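Local structure of putative oxidoreductase (Yersinia pestis, 3KUX) at residues 187-192 against 327-332; 217-222 against 226-231. The protein probably catalyses NAD(P)-dependent oxidation or reduction of a substrate not yet identified, as a member of the oxidoreductase family with an N-terminal Rossmann fold. One frame throughout, in Å; residues are numbered along the deposited sequence.

Contact 1. Residues 187-192 against 327-332; sequences QALQLF and IKVMEL
L189 and L332 reach toward each other from one helix to the other and meet tip to tip, CD1 of L189 lying 3.7 Å from CD1 of L332. CD1 of L332 also lies 4.1 Å from CD2 of L189, so it sits against both ends of the leucine fork. The two branches of that fork divide the work: CD1 turns to L332, while CD2 is shared between L332 and a second partner, V329. Here the side chains cross obliquely, with CD2 of L189 4.0 Å from CG2 of V329. The valine's first torsion (172°) sets CG1 opposite its own backbone N and leaves CG2 as the branch that faces the leucine. K328 adds the near end of its chain at the margin, its CB 4.4 Å from CD2 of L189. One leucine thus serves as the whole contribution of 187-192, set against residues from successive turns of 327-332. Both helices belong to the C-terminal alpha/beta domain of this oxidoreductase family; their local axes make an angle of 118° between N-to-C directions and come no closer than 10.9 Å. The contact is apolar, and no hydrogen bond crosses between the segments. L185, one turn before L189, extends the same apolar seam by touching V329 and L332. I327 and M330, a selenomethionine, instead pack on helix 104-116 of the Rossmann domain, while L191 settles on helix 131-142.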
# COMPACT_ATOMS: atom_id res chain seq x y z
N GLN A 187 -6.31 3.30 3.57
CA GLN A 187 -7.67 2.88 3.22
C GLN A 187 -8.72 3.68 3.98
O GLN A 187 -9.72 4.12 3.40
CB GLN A 187 -7.85 1.39 3.48
CG GLN A 187 -7.08 0.49 2.53
CD GLN A 187 -7.39 -0.98 2.75
OE1 GLN A 187 -7.06 -1.82 1.91
NE2 GLN A 187 -8.01 -1.30 3.88
N ALA A 188 -8.50 3.86 5.28
CA ALA A 188 -9.42 4.63 6.11
C ALA A 188 -9.58 6.05 5.58
O ALA A 188 -10.70 6.57 5.50
CB ALA A 188 -8.93 4.66 7.54
N LEU A 189 -8.47 6.68 5.22
CA LEU A 189 -8.52 8.01 4.65
C LEU A 189 -9.27 8.02 3.32
O LEU A 189 -10.09 8.89 3.07
CB LEU A 189 -7.11 8.57 4.46
CG LEU A 189 -6.51 9.30 5.67
CD1 LEU A 189 -6.77 8.53 6.95
CD2 LEU A 189 -5.02 9.56 5.47
N GLN A 190 -8.99 7.03 2.47
CA GLN A 190 -9.65 6.93 1.17
C GLN A 190 -11.17 6.79 1.29
O GLN A 190 -11.91 7.34 0.49
CB GLN A 190 -9.10 5.75 0.38
CG GLN A 190 -7.68 5.98 -0.09
CD GLN A 190 -7.57 7.18 -0.98
OE1 GLN A 190 -8.22 7.25 -2.03
NE2 GLN A 190 -6.76 8.15 -0.57
N LEU A 191 -11.61 6.05 2.30
CA LEU A 191 -13.04 5.81 2.50
C LEU A 191 -13.75 6.94 3.23
O LEU A 191 -14.86 7.33 2.85
CB LEU A 191 -13.26 4.50 3.26
CG LEU A 191 -12.86 3.19 2.57
CD1 LEU A 191 -12.88 2.03 3.56
CD2 LEU A 191 -13.77 2.90 1.39
N PHE A 192 -13.13 7.48 4.28
CA PHE A 192 -13.83 8.42 5.17
C PHE A 192 -13.16 9.78 5.32
O PHE A 192 -13.66 10.65 6.03
CB PHE A 192 -14.02 7.80 6.56
CG PHE A 192 -14.67 6.44 6.54
CD1 PHE A 192 -16.04 6.32 6.31
CD2 PHE A 192 -13.93 5.29 6.75
CE1 PHE A 192 -16.64 5.07 6.28
CE2 PHE A 192 -14.52 4.04 6.72
CZ PHE A 192 -15.88 3.93 6.49
N ILE A 327 2.07 11.49 2.26
CA ILE A 327 2.54 12.34 3.34
C ILE A 327 1.51 12.43 4.47
O ILE A 327 1.87 12.40 5.65
CB ILE A 327 2.90 13.74 2.83
CG1 ILE A 327 4.09 13.65 1.86
CG2 ILE A 327 3.20 14.68 3.99
CD1 ILE A 327 4.36 14.93 1.09
N LYS A 328 0.23 12.54 4.11
CA LYS A 328 -0.84 12.53 5.11
C LYS A 328 -0.85 11.24 5.93
O LYS A 328 -1.04 11.28 7.15
CB LYS A 328 -2.20 12.78 4.46
CG LYS A 328 -2.61 14.26 4.45
CD LYS A 328 -3.33 14.65 3.16
CE LYS A 328 -4.62 13.86 2.96
NZ LYS A 328 -5.22 14.12 1.62
N VAL A 329 -0.64 10.11 5.27
CA VAL A 329 -0.62 8.81 5.95
C VAL A 329 0.59 8.75 6.88
O VAL A 329 0.52 8.24 7.99
CB VAL A 329 -0.55 7.65 4.95
CG1 VAL A 329 -0.31 6.33 5.68
CG2 VAL A 329 -1.82 7.59 4.11
N MSE A 330 1.69 9.29 6.39
CA MSE A 330 2.93 9.34 7.14
C MSE A 330 2.76 10.18 8.40
O MSE A 330 3.30 9.85 9.45
CB MSE A 330 3.99 9.94 6.24
CG MSE A 330 5.35 9.34 6.36
SE MSE A 330 6.42 9.89 4.82
CE MSE A 330 8.14 10.02 5.74
N GLU A 331 2.00 11.27 8.28
CA GLU A 331 1.72 12.14 9.42
C GLU A 331 0.97 11.39 10.51
O GLU A 331 1.26 11.55 11.70
CB GLU A 331 0.90 13.35 8.99
CG GLU A 331 1.67 14.39 8.20
CD GLU A 331 0.78 15.50 7.69
OE1 GLU A 331 -0.27 15.76 8.32
OE2 GLU A 331 1.12 16.11 6.65
N LEU A 332 0.00 10.59 10.10
CA LEU A 332 -0.78 9.80 11.04
C LEU A 332 0.05 8.69 11.67
O LEU A 332 -0.19 8.30 12.82
CB LEU A 332 -2.01 9.21 10.35
CG LEU A 332 -3.04 10.22 9.88
CD1 LEU A 332 -4.32 9.51 9.51
CD2 LEU A 332 -3.30 11.25 10.96

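Contact 2. Residues 217-222 against 226-231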
# COMPACT_ATOMS: atom_id res chain seq x y z
N ALA A 217 -5.75 0.90 16.75
CA ALA A 217 -5.96 2.33 16.50
C ALA A 217 -7.42 2.68 16.35
O ALA A 217 -8.17 1.97 15.68
CB ALA A 217 -5.21 2.76 15.25
N VAL A 218 -7.82 3.77 16.98
CA VAL A 218 -9.18 4.28 16.85
C VAL A 218 -9.16 5.67 16.23
O VAL A 218 -8.58 6.60 16.79
CB VAL A 218 -9.88 4.36 18.22
CG1 VAL A 218 -11.25 4.99 18.08
CG2 VAL A 218 -9.98 2.98 18.85
N LEU A 219 -9.79 5.80 15.06
CA LEU A 219 -9.94 7.10 14.40
C LEU A 219 -11.37 7.58 14.60
O LEU A 219 -12.32 6.86 14.29
CB LEU A 219 -9.64 6.99 12.91
CG LEU A 219 -8.18 6.72 12.51
CD1 LEU A 219 -7.71 5.38 13.06
CD2 LEU A 219 -8.02 6.76 11.00
N SER A 220 -11.51 8.80 15.11
CA SER A 220 -12.82 9.31 15.51
C SER A 220 -13.38 10.37 14.54
O SER A 220 -12.71 11.34 14.19
CB SER A 220 -12.74 9.86 16.93
OG SER A 220 -14.03 9.89 17.53
N TYR A 221 -14.64 10.17 14.14
CA TYR A 221 -15.34 11.11 13.27
C TYR A 221 -16.70 11.49 13.88
O TYR A 221 -17.27 10.73 14.67
CB TYR A 221 -15.62 10.49 11.90
CG TYR A 221 -14.43 9.98 11.13
CD1 TYR A 221 -13.96 10.65 10.01
CD2 TYR A 221 -13.79 8.80 11.50
CE1 TYR A 221 -12.89 10.18 9.29
CE2 TYR A 221 -12.71 8.32 10.78
CZ TYR A 221 -12.26 9.02 9.68
OH TYR A 221 -11.19 8.55 8.96
N PRO A 222 -17.23 12.66 13.51
CA PRO A 222 -18.60 12.96 13.89
C PRO A 222 -19.53 11.82 13.49
O PRO A 222 -19.74 11.57 12.31
CB PRO A 222 -18.92 14.21 13.06
CG PRO A 222 -17.61 14.85 12.80
CD PRO A 222 -16.62 13.73 12.69
N VAL A 226 -13.69 4.40 13.40
CA VAL A 226 -12.88 3.50 12.59
C VAL A 226 -11.85 2.79 13.46
O VAL A 226 -11.07 3.44 14.15
CB VAL A 226 -12.15 4.26 11.47
CG1 VAL A 226 -11.05 3.40 10.87
CG2 VAL A 226 -13.14 4.72 10.40
N VAL A 227 -11.84 1.46 13.44
CA VAL A 227 -10.88 0.72 14.25
C VAL A 227 -9.91 -0.07 13.38
O VAL A 227 -10.32 -0.96 12.63
CB VAL A 227 -11.57 -0.22 15.25
CG1 VAL A 227 -10.54 -1.10 15.96
CG2 VAL A 227 -12.36 0.58 16.27
N LEU A 228 -8.63 0.26 13.48
CA LEU A 228 -7.59 -0.45 12.74
C LEU A 228 -6.80 -1.29 13.73
O LEU A 228 -6.39 -0.78 14.77
CB LEU A 228 -6.67 0.53 12.02
CG LEU A 228 -7.31 1.71 11.30
CD1 LEU A 228 -6.24 2.57 10.62
CD2 LEU A 228 -8.36 1.26 10.30
N HIS A 229 -6.57 -2.55 13.41
CA HIS A 229 -6.00 -3.47 14.38
C HIS A 229 -5.09 -4.52 13.74
O HIS A 229 -5.40 -5.06 12.67
CB HIS A 229 -7.14 -4.16 15.15
CG HIS A 229 -6.67 -5.04 16.27
ND1 HIS A 229 -7.01 -4.82 17.58
CD2 HIS A 229 -5.87 -6.14 16.27
CE1 HIS A 229 -6.45 -5.75 18.35
NE2 HIS A 229 -5.76 -6.56 17.57
N SER A 230 -3.98 -4.83 14.39
CA SER A 230 -3.14 -5.93 13.94
C SER A 230 -2.45 -6.64 15.11
O SER A 230 -2.33 -6.07 16.20
CB SER A 230 -2.10 -5.45 12.93
OG SER A 230 -1.56 -6.55 12.23
N THR A 231 -2.02 -7.87 14.88
CA THR A 231 -1.38 -8.68 15.92
C THR A 231 -0.69 -9.90 15.31
O THR A 231 -1.06 -10.35 14.23
CB THR A 231 -2.42 -9.15 16.95
OG1 THR A 231 -1.76 -9.87 18.00
CG2 THR A 231 -3.45 -10.05 16.29
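L219 and L228 meet at their methyl ends, CD1 of L219 4.0 Å from CD1 of L228, with the two side chains crossing at about a right angle. They form the apolar centre of an antiparallel beta hairpin, strands 214-221 and 224-231 of the mixed sheet in the C-terminal domain. A217 and V226 share this face, each set beside a leucine: CB of V226 lies 4.0 Å from CB of L219. On the other face V218 and V227 form the non-hydrogen-bonded pair between the two hydrogen-bonded pairs, A217 with L228 and L219 with V226. Each of those is joined by two backbone hydrogen bonds, among them A217 N to L228 O at 2.7 Å and V226 N to L219 O at 3.0 Å. The sheet runs on through backbone hydrogen bonds of V227 with F151 and S153, and of V218 with N199. Toward the turn, Y221 lies obliquely against V226, its CG anti to the carbonyl carbon (chi1 -57°), which brings CE2 to 3.6 Å from CG2 of V226. The far end of that ring is polar, and its OH is hydrogen-bonded to the backbone O of G193.

Followed from the N terminus, the chain first lays down the Rossmann domain and then enters the C-terminal domain, where 187-192 ends helix 176-192. After strand 197-203 it builds the hairpin, whose tight turn contact 2 closes with three residues between its segments. Contact 1 shuts only when helix 323-342 arrives, after 134 intervening residues, so contact 2 falls wholly within its span. The centres lie about 12 Å apart, and the two contacts meet directly: CD2 of F192 packs 3.8 Å from CG2 of V226. Helix 176-192 thus lies between the mixed sheet, which it meets through F192 and L185, and helix 323-342, which it meets through L185 and L189.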